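Local coordinates for rhamnosidase B (Bacillus sp., PDB 2OKX), which probably hydrolyses terminal non-reducing alpha-L-rhamnose residues from rhamnosides, as an alpha-L-rhamnosidase of glycoside hydrolase family 78, at residues W654-K658 against E721-F725; L674-N680 against N691-H697; A883-R887 against V905-Q909; F805-E809 against A867-F871. All coordinates share one frame; numbering follows the deposited sequence.

Interaction 1 of 4, residues W654-K658 against E721-F725; sequences WPAVK and EADAF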
loop_
_atom_site.group_PDB
_atom_site.type_symbol
_atom_site.label_atom_id
_atom_site.label_comp_id
_atom_site.label_asym_id
_atom_site.label_seq_id
_atom_site.Cartn_x
_atom_site.Cartn_y
_atom_site.Cartn_z
ATOM N N TRP A 654 24.031 12.966 5.032
ATOM C CA TRP A 654 24.110 14.428 4.958
ATOM C C TRP A 654 24.106 14.996 3.538
ATOM O O TRP A 654 23.342 15.915 3.237
ATOM C CB TRP A 654 25.346 14.948 5.705
ATOM C CG TRP A 654 25.618 16.408 5.437
ATOM C CD1 TRP A 654 26.763 16.944 4.917
ATOM C CD2 TRP A 654 24.716 17.509 5.635
ATOM N NE1 TRP A 654 26.629 18.307 4.777
ATOM C CE2 TRP A 654 25.385 18.680 5.209
ATOM C CE3 TRP A 654 23.410 17.618 6.130
ATOM C CZ2 TRP A 654 24.789 19.947 5.261
ATOM C CZ3 TRP A 654 22.817 18.880 6.181
ATOM C CH2 TRP A 654 23.509 20.026 5.748
ATOM N N PRO A 655 24.965 14.471 2.649
ATOM C CA PRO A 655 25.008 14.976 1.271
ATOM C C PRO A 655 23.644 14.979 0.577
ATOM O O PRO A 655 23.273 15.959 -0.072
ATOM C CB PRO A 655 26.007 14.038 0.597
ATOM C CG PRO A 655 26.966 13.745 1.707
ATOM C CD PRO A 655 26.035 13.485 2.876
ATOM N N ALA A 656 22.897 13.886 0.716
ATOM C CA ALA A 656 21.577 13.790 0.098
ATOM C C ALA A 656 20.631 14.822 0.700
ATOM O O ALA A 656 19.765 15.363 0.010
ATOM C CB ALA A 656 21.007 12.385 0.284
ATOM N N VAL A 657 20.795 15.091 1.992
ATOM C CA VAL A 657 19.955 16.065 2.682
ATOM C C VAL A 657 20.273 17.476 2.199
ATOM O O VAL A 657 19.374 18.263 1.901
ATOM C CB VAL A 657 20.169 15.996 4.214
ATOM C CG1 VAL A 657 19.425 17.132 4.897
ATOM C CG2 VAL A 657 19.681 14.651 4.744
ATOM N N LYS A 658 21.563 17.785 2.130
ATOM C CA LYS A 658 22.027 19.095 1.681
ATOM C C LYS A 658 21.587 19.328 0.236
ATOM O O LYS A 658 21.077 20.395 -0.114
ATOM C CB LYS A 658 23.553 19.149 1.784
ATOM C CG LYS A 658 24.190 20.463 1.371
ATOM C CD LYS A 658 25.705 20.379 1.524
ATOM C CE LYS A 658 26.380 21.683 1.142
ATOM N NZ LYS A 658 25.903 22.810 1.987
ATOM N N GLU A 721 28.562 23.282 7.276
ATOM C CA GLU A 721 27.886 23.132 5.993
ATOM C C GLU A 721 26.381 23.376 6.105
ATOM O O GLU A 721 25.657 23.299 5.111
ATOM C CB GLU A 721 28.140 21.735 5.417
ATOM C CG GLU A 721 29.553 21.528 4.893
ATOM C CD GLU A 721 29.740 20.177 4.224
ATOM O OE1 GLU A 721 28.896 19.808 3.379
ATOM O OE2 GLU A 721 30.734 19.487 4.532
ATOM N N ALA A 722 25.913 23.683 7.312
ATOM C CA ALA A 722 24.492 23.926 7.539
ATOM C C ALA A 722 24.175 25.348 7.995
ATOM O O ALA A 722 23.008 25.697 8.179
ATOM C CB ALA A 722 23.954 22.926 8.558
ATOM N N ASP A 723 25.202 26.172 8.175
ATOM C CA ASP A 723 24.983 27.548 8.617
ATOM C C ASP A 723 24.238 28.381 7.585
ATOM O O ASP A 723 23.432 29.242 7.937
ATOM C CB ASP A 723 26.310 28.222 8.972
ATOM C CG ASP A 723 26.926 27.656 10.238
ATOM O OD1 ASP A 723 27.539 26.571 10.175
ATOM O OD2 ASP A 723 26.783 28.294 11.302
ATOM N N ALA A 724 24.506 28.123 6.310
ATOM C CA ALA A 724 23.839 28.851 5.238
ATOM C C ALA A 724 22.341 28.566 5.291
ATOM O O ALA A 724 21.518 29.469 5.117
ATOM C CB ALA A 724 24.409 28.436 3.884
ATOM N N PHE A 725 21.991 27.305 5.532
ATOM C CA PHE A 725 20.589 26.906 5.623
ATOM C C PHE A 725 19.947 27.591 6.824
ATOM O O PHE A 725 18.783 27.987 6.779
ATOM C CB PHE A 725 20.469 25.384 5.779
ATOM C CG PHE A 725 20.822 24.603 4.538
ATOM C CD1 PHE A 725 21.061 23.234 4.613
ATOM C CD2 PHE A 725 20.902 25.225 3.293
ATOM C CE1 PHE A 725 21.376 22.496 3.474
ATOM C CE2 PHE A 725 21.216 24.494 2.148
ATOM C CZ PHE A 725 21.453 23.126 2.239
#
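W654 and K658, one turn apart on helix 647-665, face E721, A722 and F725, where a 3-10 turn runs into helix 723-739 of the helical catalytic domain; W654 and A722 both rest on A713 of helix 696-715. The backbones stay well separated, the nearest CA pair, K658 and A722, being 8.0 Å apart, so side chains bridge the gap. The indole of W654, its CG anti to the backbone N (chi1 169°), reaches out with NE1 to donate to E721 OE1 at 3.1 Å. The bond is nearly straight (166°) and lies in the ring plane, but it meets the carboxylate from above. Farther round, W654 CH2 packs on A722 CB (4.1 Å) and F725 CE1 (4.0 Å). K658 runs extended until its last torsion turns NZ to E721 O, a weak bond of 3.2 Å. F725 CZ, at its ring edge, touches K658 O at 3.6 Å; that carbonyl accepts a hydrogen bond from T662 OG1. A leucine in place of W654 would probably leave E721 OE1 without its indole donor and open a gap beside A722 and F725. The contact thus pairs a buried aromatic layer with a polar margin, where K658 NZ, 4.5 Å from E721 OE1, probably helps to steady the carboxylate.

Interaction 2 of 4, residues L674-N680 against N691-H697; sequences LNMAGWN and NEGIVTH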
loop_
_atom_site.group_PDB
_atom_site.type_symbol
_atom_site.label_atom_id
_atom_site.label_comp_id
_atom_site.label_asym_id
_atom_site.label_seq_id
_atom_site.Cartn_x
_atom_site.Cartn_y
_atom_site.Cartn_z
ATOM N N LEU A 674 8.501 30.317 -0.476
ATOM C CA LEU A 674 8.537 29.137 -1.329
ATOM C C LEU A 674 7.344 29.174 -2.276
ATOM O O LEU A 674 6.193 29.138 -1.838
ATOM C CB LEU A 674 8.485 27.863 -0.478
ATOM C CG LEU A 674 8.548 26.542 -1.247
ATOM C CD1 LEU A 674 9.875 26.443 -1.978
ATOM C CD2 LEU A 674 8.375 25.371 -0.281
ATOM N N ASN A 675 7.619 29.258 -3.574
ATOM C CA ASN A 675 6.559 29.296 -4.574
ATOM C C ASN A 675 6.767 28.124 -5.521
ATOM O O ASN A 675 7.794 28.043 -6.196
ATOM C CB ASN A 675 6.617 30.608 -5.361
ATOM C CG ASN A 675 5.337 30.881 -6.127
ATOM O OD1 ASN A 675 4.713 29.962 -6.656
ATOM N ND2 ASN A 675 4.946 32.150 -6.198
ATOM N N MET A 676 5.797 27.217 -5.583
ATOM C CA MET A 676 5.941 26.051 -6.446
ATOM C C MET A 676 4.686 25.612 -7.179
ATOM O O MET A 676 3.570 25.784 -6.696
ATOM C CB MET A 676 6.459 24.863 -5.633
ATOM C CG MET A 676 7.823 25.064 -5.024
ATOM S SD MET A 676 8.283 23.641 -4.044
ATOM C CE MET A 676 9.027 22.604 -5.285
ATOM N N ALA A 677 4.893 25.032 -8.355
ATOM C CA ALA A 677 3.802 24.513 -9.165
ATOM C C ALA A 677 3.881 23.002 -9.000
ATOM O O ALA A 677 4.663 22.341 -9.679
ATOM C CB ALA A 677 3.997 24.894 -10.629
ATOM N N GLY A 678 3.086 22.463 -8.080
ATOM C CA GLY A 678 3.107 21.031 -7.846
ATOM C C GLY A 678 2.093 20.584 -6.813
ATOM O O GLY A 678 1.190 21.335 -6.455
ATOM N N TRP A 679 2.242 19.355 -6.332
ATOM C CA TRP A 679 1.325 18.800 -5.342
ATOM C C TRP A 679 1.753 19.308 -3.966
ATOM O O TRP A 679 2.595 18.706 -3.306
ATOM C CB TRP A 679 1.382 17.271 -5.406
ATOM C CG TRP A 679 0.237 16.561 -4.752
ATOM C CD1 TRP A 679 -0.906 17.119 -4.247
ATOM C CD2 TRP A 679 0.117 15.148 -4.549
ATOM N NE1 TRP A 679 -1.727 16.139 -3.742
ATOM C CE2 TRP A 679 -1.122 14.920 -3.914
ATOM C CE3 TRP A 679 0.940 14.052 -4.844
ATOM C CZ2 TRP A 679 -1.560 13.637 -3.564
ATOM C CZ3 TRP A 679 0.503 12.773 -4.494
ATOM C CH2 TRP A 679 -0.735 12.581 -3.862
ATOM N N ASN A 680 1.165 20.427 -3.550
ATOM C CA ASN A 680 1.484 21.065 -2.269
ATOM C C ASN A 680 0.548 20.573 -1.174
ATOM O O ASN A 680 -0.182 21.356 -0.565
ATOM C CB ASN A 680 1.351 22.582 -2.423
ATOM C CG ASN A 680 2.122 23.112 -3.617
ATOM O OD1 ASN A 680 1.656 24.006 -4.328
ATOM N ND2 ASN A 680 3.311 22.565 -3.841
ATOM N N ASN A 691 -2.198 23.725 -6.123
ATOM C CA ASN A 691 -0.949 23.303 -6.741
ATOM C C ASN A 691 -0.317 24.566 -7.313
ATOM O O ASN A 691 0.727 24.519 -7.962
ATOM C CB ASN A 691 -1.224 22.313 -7.874
ATOM C CG ASN A 691 -1.995 21.096 -7.411
ATOM O OD1 ASN A 691 -1.512 20.312 -6.596
ATOM N ND2 ASN A 691 -3.206 20.932 -7.930
ATOM N N GLU A 692 -0.972 25.692 -7.045
ATOM C CA GLU A 692 -0.561 27.006 -7.522
ATOM C C GLU A 692 0.759 27.576 -7.024
ATOM O O GLU A 692 1.826 27.165 -7.469
ATOM C CB GLU A 692 -1.668 28.025 -7.242
ATOM C CG GLU A 692 -2.954 27.774 -8.011
ATOM C CD GLU A 692 -4.014 28.815 -7.716
ATOM O OE1 GLU A 692 -5.124 28.720 -8.280
ATOM O OE2 GLU A 692 -3.731 29.728 -6.914
ATOM N N GLY A 693 0.683 28.531 -6.101
ATOM C CA GLY A 693 1.895 29.170 -5.626
ATOM C C GLY A 693 2.408 28.975 -4.215
ATOM O O GLY A 693 3.010 27.951 -3.900
ATOM N N ILE A 694 2.180 29.977 -3.371
ATOM C CA ILE A 694 2.658 29.972 -1.992
ATOM C C ILE A 694 1.723 29.332 -0.971
ATOM O O ILE A 694 0.763 29.954 -0.515
ATOM C CB ILE A 694 2.968 31.414 -1.524
ATOM C CG1 ILE A 694 3.868 32.109 -2.547
ATOM C CG2 ILE A 694 3.659 31.391 -0.171
ATOM C CD1 ILE A 694 4.138 33.567 -2.232
ATOM N N VAL A 695 2.015 28.087 -0.609
ATOM C CA VAL A 695 1.211 27.376 0.379
ATOM C C VAL A 695 1.932 27.504 1.721
ATOM O O VAL A 695 3.078 27.077 1.869
ATOM C CB VAL A 695 1.048 25.892 -0.003
ATOM C CG1 VAL A 695 0.167 25.184 1.017
ATOM C CG2 VAL A 695 0.436 25.787 -1.398
ATOM N N THR A 696 1.251 28.094 2.694
ATOM C CA THR A 696 1.838 28.337 4.005
ATOM C C THR A 696 2.422 27.133 4.742
ATOM O O THR A 696 3.580 27.173 5.156
ATOM C CB THR A 696 0.829 29.050 4.934
ATOM O OG1 THR A 696 0.329 30.225 4.281
ATOM C CG2 THR A 696 1.505 29.473 6.236
ATOM N N HIS A 697 1.652 26.058 4.897
ATOM C CA HIS A 697 2.177 24.911 5.635
ATOM C C HIS A 697 3.539 24.388 5.168
ATOM O O HIS A 697 4.402 24.115 6.002
ATOM C CB HIS A 697 1.143 23.769 5.712
ATOM C CG HIS A 697 0.730 23.204 4.388
ATOM N ND1 HIS A 697 1.626 22.656 3.495
ATOM C CD2 HIS A 697 -0.495 23.047 3.834
ATOM C CE1 HIS A 697 0.970 22.185 2.450
ATOM N NE2 HIS A 697 -0.317 22.409 2.630
HETATM O O HOH W 1 4.414 26.830 -1.983
#
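M676 and G678 join the backbone of G693 and N691 through two hydrogen bonds as the segments run antiparallel. M676 N gives a straight but weak bond to G693 O (3.3 Å), and G678 N a bent one to N691 O (3.1 Å, 137° at the hydrogen). The same N691 O receives a CA-H...O contact from A677 CA at 3.3 Å. Where the chains part, a water fills in: it donates to L674 O and to G693 O (2.6 Å) and accepts from V695 N, so three backbone groups are tied through one molecule. Van der Waals contacts join two pairs of side chains. N675 ND2 passes I694 CG1, the two side chains crossing at about a right angle. V695 CG2, placed beside the backbone N with CG1 anti to it (chi1 -178°), presses on N680 CB at 3.5 Å, while V695 CG1 lies against one face of the H697 ring. The polar ends reach farther out: E692 OE2 to H753 and A754, H697 NE2 to Q689. The result is a long loop after helix 647-665 that ends in the short edge strand 694-695, antiparallel to 747-752, and leads into helix 696-715 with V695 as N-cap. Loops between the helices of (alpha/alpha)6 barrels commonly line the active-site end, and this one probably does too; a glycerol about 3 Å from the W679 side chain, probably from the crystallisation liquor, is consistent with a pocket here.

Interaction 3 of 4, residues A883-R887 against V905-Q909; sequences ADGWR and VPLPQ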
loop_
_atom_site.group_PDB
_atom_site.type_symbol
_atom_site.label_atom_id
_atom_site.label_comp_id
_atom_site.label_asym_id
_atom_site.label_seq_id
_atom_site.Cartn_x
_atom_site.Cartn_y
_atom_site.Cartn_z
ATOM N N ALA A 883 19.181 11.692 25.385
ATOM C CA ALA A 883 20.420 11.980 24.668
ATOM C C ALA A 883 20.443 11.018 23.502
ATOM O O ALA A 883 19.734 10.010 23.516
ATOM C CB ALA A 883 21.641 11.746 25.560
ATOM N N ASP A 884 21.252 11.315 22.495
ATOM C CA ASP A 884 21.328 10.438 21.339
ATOM C C ASP A 884 21.658 9.014 21.762
ATOM O O ASP A 884 22.442 8.790 22.691
ATOM C CB ASP A 884 22.370 10.954 20.344
ATOM C CG ASP A 884 21.952 12.255 19.687
ATOM O OD1 ASP A 884 22.698 12.750 18.819
ATOM O OD2 ASP A 884 20.875 12.785 20.038
ATOM N N GLY A 885 21.039 8.055 21.080
ATOM C CA GLY A 885 21.267 6.656 21.384
ATOM C C GLY A 885 20.711 6.236 22.735
ATOM O O GLY A 885 21.069 5.184 23.252
ATOM N N TRP A 886 19.835 7.054 23.304
ATOM C CA TRP A 886 19.238 6.765 24.604
ATOM C C TRP A 886 20.275 6.564 25.708
ATOM O O TRP A 886 20.065 5.768 26.624
ATOM C CB TRP A 886 18.326 5.533 24.519
ATOM C CG TRP A 886 17.131 5.738 23.636
ATOM C CD1 TRP A 886 17.125 5.817 22.274
ATOM C CD2 TRP A 886 15.771 5.940 24.055
ATOM N NE1 TRP A 886 15.851 6.060 21.817
ATOM C CE2 TRP A 886 14.999 6.139 22.889
ATOM C CE3 TRP A 886 15.132 5.973 25.303
ATOM C CZ2 TRP A 886 13.615 6.367 22.930
ATOM C CZ3 TRP A 886 13.753 6.202 25.346
ATOM C CH2 TRP A 886 13.013 6.395 24.163
ATOM N N ARG A 887 21.390 7.287 25.626
ATOM C CA ARG A 887 22.430 7.182 26.646
ATOM C C ARG A 887 21.877 7.701 27.973
ATOM O O ARG A 887 22.359 7.344 29.044
ATOM C CB ARG A 887 23.682 7.957 26.221
ATOM C CG ARG A 887 24.437 7.298 25.061
ATOM C CD ARG A 887 25.728 8.048 24.733
ATOM N NE ARG A 887 26.479 7.447 23.628
ATOM C CZ ARG A 887 26.146 7.538 22.341
ATOM N NH1 ARG A 887 26.900 6.951 21.421
ATOM N NH2 ARG A 887 25.070 8.218 21.968
ATOM N N VAL A 905 9.543 0.418 26.849
ATOM C CA VAL A 905 10.040 1.009 25.615
ATOM C C VAL A 905 11.356 0.299 25.315
ATOM O O VAL A 905 12.268 0.291 26.142
ATOM C CB VAL A 905 10.302 2.527 25.774
ATOM C CG1 VAL A 905 10.850 3.109 24.476
ATOM C CG2 VAL A 905 9.010 3.235 26.160
ATOM N N PRO A 906 11.451 -0.351 24.150
ATOM C CA PRO A 906 12.704 -1.040 23.838
ATOM C C PRO A 906 13.801 -0.033 23.507
ATOM O O PRO A 906 13.514 1.102 23.147
ATOM C CB PRO A 906 12.329 -1.936 22.657
ATOM C CG PRO A 906 11.188 -1.217 22.010
ATOM C CD PRO A 906 10.397 -0.673 23.170
ATOM N N LEU A 907 15.054 -0.450 23.649
ATOM C CA LEU A 907 16.187 0.426 23.368
ATOM C C LEU A 907 16.942 -0.078 22.145
ATOM O O LEU A 907 17.142 -1.279 21.984
ATOM C CB LEU A 907 17.126 0.468 24.571
ATOM C CG LEU A 907 16.546 1.051 25.862
ATOM C CD1 LEU A 907 17.431 0.669 27.026
ATOM C CD2 LEU A 907 16.415 2.564 25.741
ATOM N N PRO A 908 17.394 0.840 21.278
ATOM C CA PRO A 908 18.124 0.423 20.076
ATOM C C PRO A 908 19.408 -0.354 20.353
ATOM O O PRO A 908 19.774 -1.240 19.583
ATOM C CB PRO A 908 18.374 1.744 19.342
ATOM C CG PRO A 908 18.434 2.745 20.440
ATOM C CD PRO A 908 17.330 2.308 21.383
ATOM N N GLN A 909 20.083 -0.033 21.454
ATOM C CA GLN A 909 21.325 -0.724 21.800
ATOM C C GLN A 909 21.044 -2.048 22.496
ATOM O O GLN A 909 21.966 -2.795 22.824
ATOM C CB GLN A 909 22.195 0.146 22.716
ATOM C CG GLN A 909 21.593 0.424 24.096
ATOM C CD GLN A 909 20.762 1.695 24.132
ATOM O OE1 GLN A 909 19.862 1.883 23.316
ATOM N NE2 GLN A 909 21.065 2.575 25.082
#
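W886 lies under V905 at the end of strand 900-906 and L907 and P908 in the loop after it, which all come from the same side of its ring plane and meet it obliquely. With CG anti to the carbonyl carbon (chi1 -65°), the long axis of the indole runs below V905-P908, and each part of the ring finds its own partner. At the pyrrole end, W886 CD1 meets P908 CD at 3.6 Å, and P908 CG stands only slightly farther off, the proline lying across the indole at about a right angle. In the middle, the single methyl L907 CD2 touches both CB and CE3 of W886, each at 3.7 Å. At the far end of the benzo ring, W886 CH2 reaches V905 CG1 at 3.9 Å. Beside this apolar strip, Q909 folds back over the turn, its chain bent at chi2, and brings NE2 to 3.2 Å from G885 O and 3.7 Å from W886 O. G885 and W886 both have left-handed backbone angles, which form the tight turn that presents the indole. Other residues close round it: V879 and R881, Y589 of helix 577-590, and H643 of helix 627-644, whose ring stands almost perpendicular to the indole. An alanine at W886 is likely to leave the L907 methyl and the P908 ring facing a gap, with V905 CG1 and H643 losing the indole. The tryptophan therefore plugs the junction between the C-terminal beta domain and the helices of the catalytic barrel, a domain pairing found in family 78 rhamnosidases.

Interaction 4 of 4, residues F805-E809 against A867-F871; sequences FFYYE and APGYF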
loop_
_atom_site.group_PDB
_atom_site.type_symbol
_atom_site.label_atom_id
_atom_site.label_comp_id
_atom_site.label_asym_id
_atom_site.label_seq_id
_atom_site.Cartn_x
_atom_site.Cartn_y
_atom_site.Cartn_z
ATOM N N PHE A 805 -1.431 13.541 14.596
ATOM C CA PHE A 805 -0.110 13.270 15.163
ATOM C C PHE A 805 0.635 14.576 15.415
ATOM O O PHE A 805 1.192 14.788 16.496
ATOM C CB PHE A 805 0.706 12.385 14.213
ATOM C CG PHE A 805 1.938 11.785 14.842
ATOM C CD1 PHE A 805 2.995 12.592 15.255
ATOM C CD2 PHE A 805 2.045 10.406 15.005
ATOM C CE1 PHE A 805 4.144 12.036 15.823
ATOM C CE2 PHE A 805 3.186 9.836 15.570
ATOM C CZ PHE A 805 4.240 10.652 15.980
ATOM N N PHE A 806 0.652 15.443 14.410
ATOM C CA PHE A 806 1.326 16.728 14.531
ATOM C C PHE A 806 0.621 17.577 15.585
ATOM O O PHE A 806 1.263 18.305 16.341
ATOM C CB PHE A 806 1.339 17.441 13.172
ATOM C CG PHE A 806 2.133 16.714 12.119
ATOM C CD1 PHE A 806 3.506 16.544 12.259
ATOM C CD2 PHE A 806 1.506 16.181 10.995
ATOM C CE1 PHE A 806 4.247 15.850 11.295
ATOM C CE2 PHE A 806 2.236 15.487 10.026
ATOM C CZ PHE A 806 3.607 15.321 10.176
ATOM N N TYR A 807 -0.700 17.463 15.646
ATOM C CA TYR A 807 -1.487 18.210 16.622
ATOM C C TYR A 807 -1.099 17.790 18.045
ATOM O O TYR A 807 -0.978 18.632 18.942
ATOM C CB TYR A 807 -2.978 17.963 16.373
ATOM C CG TYR A 807 -3.915 18.610 17.371
ATOM C CD1 TYR A 807 -3.794 19.960 17.711
ATOM C CD2 TYR A 807 -4.937 17.873 17.959
ATOM C CE1 TYR A 807 -4.675 20.554 18.614
ATOM C CE2 TYR A 807 -5.821 18.456 18.857
ATOM C CZ TYR A 807 -5.683 19.795 19.180
ATOM O OH TYR A 807 -6.567 20.358 20.064
ATOM N N TYR A 808 -0.893 16.492 18.245
ATOM C CA TYR A 808 -0.512 15.988 19.563
ATOM C C TYR A 808 0.896 16.453 19.933
ATOM O O TYR A 808 1.177 16.732 21.100
ATOM C CB TYR A 808 -0.603 14.456 19.606
ATOM C CG TYR A 808 -2.006 13.912 19.373
ATOM C CD1 TYR A 808 -3.133 14.715 19.557
ATOM C CD2 TYR A 808 -2.204 12.586 18.977
ATOM C CE1 TYR A 808 -4.431 14.211 19.347
ATOM C CE2 TYR A 808 -3.490 12.075 18.767
ATOM C CZ TYR A 808 -4.595 12.890 18.953
ATOM O OH TYR A 808 -5.862 12.383 18.750
ATOM N N GLU A 809 1.785 16.536 18.949
ATOM C CA GLU A 809 3.138 17.005 19.228
ATOM C C GLU A 809 3.037 18.446 19.726
ATOM O O GLU A 809 3.795 18.868 20.604
ATOM C CB GLU A 809 4.015 16.935 17.973
ATOM C CG GLU A 809 4.497 15.526 17.622
ATOM C CD GLU A 809 5.477 15.509 16.454
ATOM O OE1 GLU A 809 5.056 15.771 15.307
ATOM O OE2 GLU A 809 6.673 15.238 16.686
ATOM N N ALA A 867 -0.741 7.303 15.939
ATOM C CA ALA A 867 -0.239 8.209 16.975
ATOM C C ALA A 867 -0.250 7.708 18.426
ATOM O O ALA A 867 0.752 7.838 19.133
ATOM C CB ALA A 867 -0.981 9.545 16.893
ATOM N N PRO A 868 -1.377 7.139 18.898
ATOM C CA PRO A 868 -1.411 6.660 20.287
ATOM C C PRO A 868 -0.260 5.724 20.656
ATOM O O PRO A 868 0.189 5.711 21.804
ATOM C CB PRO A 868 -2.776 5.976 20.387
ATOM C CG PRO A 868 -3.610 6.768 19.403
ATOM C CD PRO A 868 -2.672 6.900 18.232
ATOM N N GLY A 869 0.208 4.945 19.683
ATOM C CA GLY A 869 1.302 4.018 19.935
ATOM C C GLY A 869 2.583 4.725 20.344
ATOM O O GLY A 869 3.475 4.124 20.945
ATOM N N TYR A 870 2.674 6.008 20.015
ATOM C CA TYR A 870 3.843 6.807 20.360
ATOM C C TYR A 870 3.571 7.713 21.559
ATOM O O TYR A 870 4.337 7.718 22.517
ATOM C CB TYR A 870 4.261 7.667 19.167
ATOM C CG TYR A 870 5.310 8.721 19.487
ATOM C CD1 TYR A 870 6.652 8.374 19.674
ATOM C CD2 TYR A 870 4.958 10.064 19.586
ATOM C CE1 TYR A 870 7.624 9.349 19.951
ATOM C CE2 TYR A 870 5.913 11.045 19.862
ATOM C CZ TYR A 870 7.241 10.681 20.042
ATOM O OH TYR A 870 8.177 11.660 20.294
ATOM N N PHE A 871 2.474 8.468 21.513
ATOM C CA PHE A 871 2.176 9.405 22.590
ATOM C C PHE A 871 1.831 8.845 23.960
ATOM O O PHE A 871 2.151 9.472 24.970
ATOM C CB PHE A 871 1.089 10.398 22.153
ATOM C CG PHE A 871 1.526 11.306 21.042
ATOM C CD1 PHE A 871 1.263 10.983 19.715
ATOM C CD2 PHE A 871 2.285 12.440 21.319
ATOM C CE1 PHE A 871 1.752 11.770 18.678
ATOM C CE2 PHE A 871 2.781 13.234 20.291
ATOM C CZ PHE A 871 2.517 12.899 18.966
HETATM O O HOH W 2 7.595 14.312 19.074
#
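An aromatic cluster of F805, Y808, Y870 and F871 joins helix 801-813 to the start of helix 868-876 in the helical barrel. F871 is at its centre. Its edge points at the face of F805 in a T-shaped pair, centroids 4.8 Å apart and planes at 66°, with F871 CE1 above the middle of the F805 ring. F871 in turn receives the edge of Y808 on its own face (centroids 5.5 Å apart, planes at 85°). Y808 CB stands almost on the normal of that face, a CH-pi contact of 3.5 Å to the centroid, while Y870 CD2 covers the opposite face. E809 CG closes on the ring edge, 3.6 Å from F871 CZ. F805, with CG anti to its N (chi1 -166°), also brings CZ to within 3.7 Å of Y870 CD2, their rings near parallel but slid apart. A867 CB wedges between F805 CD2 and Y808 CD2. At the polar margin one water links E809 OE2 (2.7 Å) to Y870 OH; the same carboxylate oxygen forms a salt bridge with R581. Helix 577-590 thus packs on F805, whereas helix 817-833 supports Y808 and A867 and binds the Y808 hydroxyl through D823.

How the interactions relate
Interactions 1, 2 and 4 belong to the helical catalytic domain, and interaction 3 to the beta domain that follows it. Interaction 2 falls within the chain stretch that interaction 1 brings together: helix 647-665 leads into its loop and helix 696-715 leads out, although the two centres are 23 Å apart. Interaction 4 approaches interaction 2 to about 9 Å between nearest atoms and interaction 3 to about 7 Å. Interactions 3 and 4 share Y589 of helix 577-590 as a neighbour, through W886 and V905 in one and Y870 in the other. The glycerol, probably from the crystallisation liquor, may mark a pocket beside interaction 2; interaction 3 lies far from that contact, 38 Å between centres.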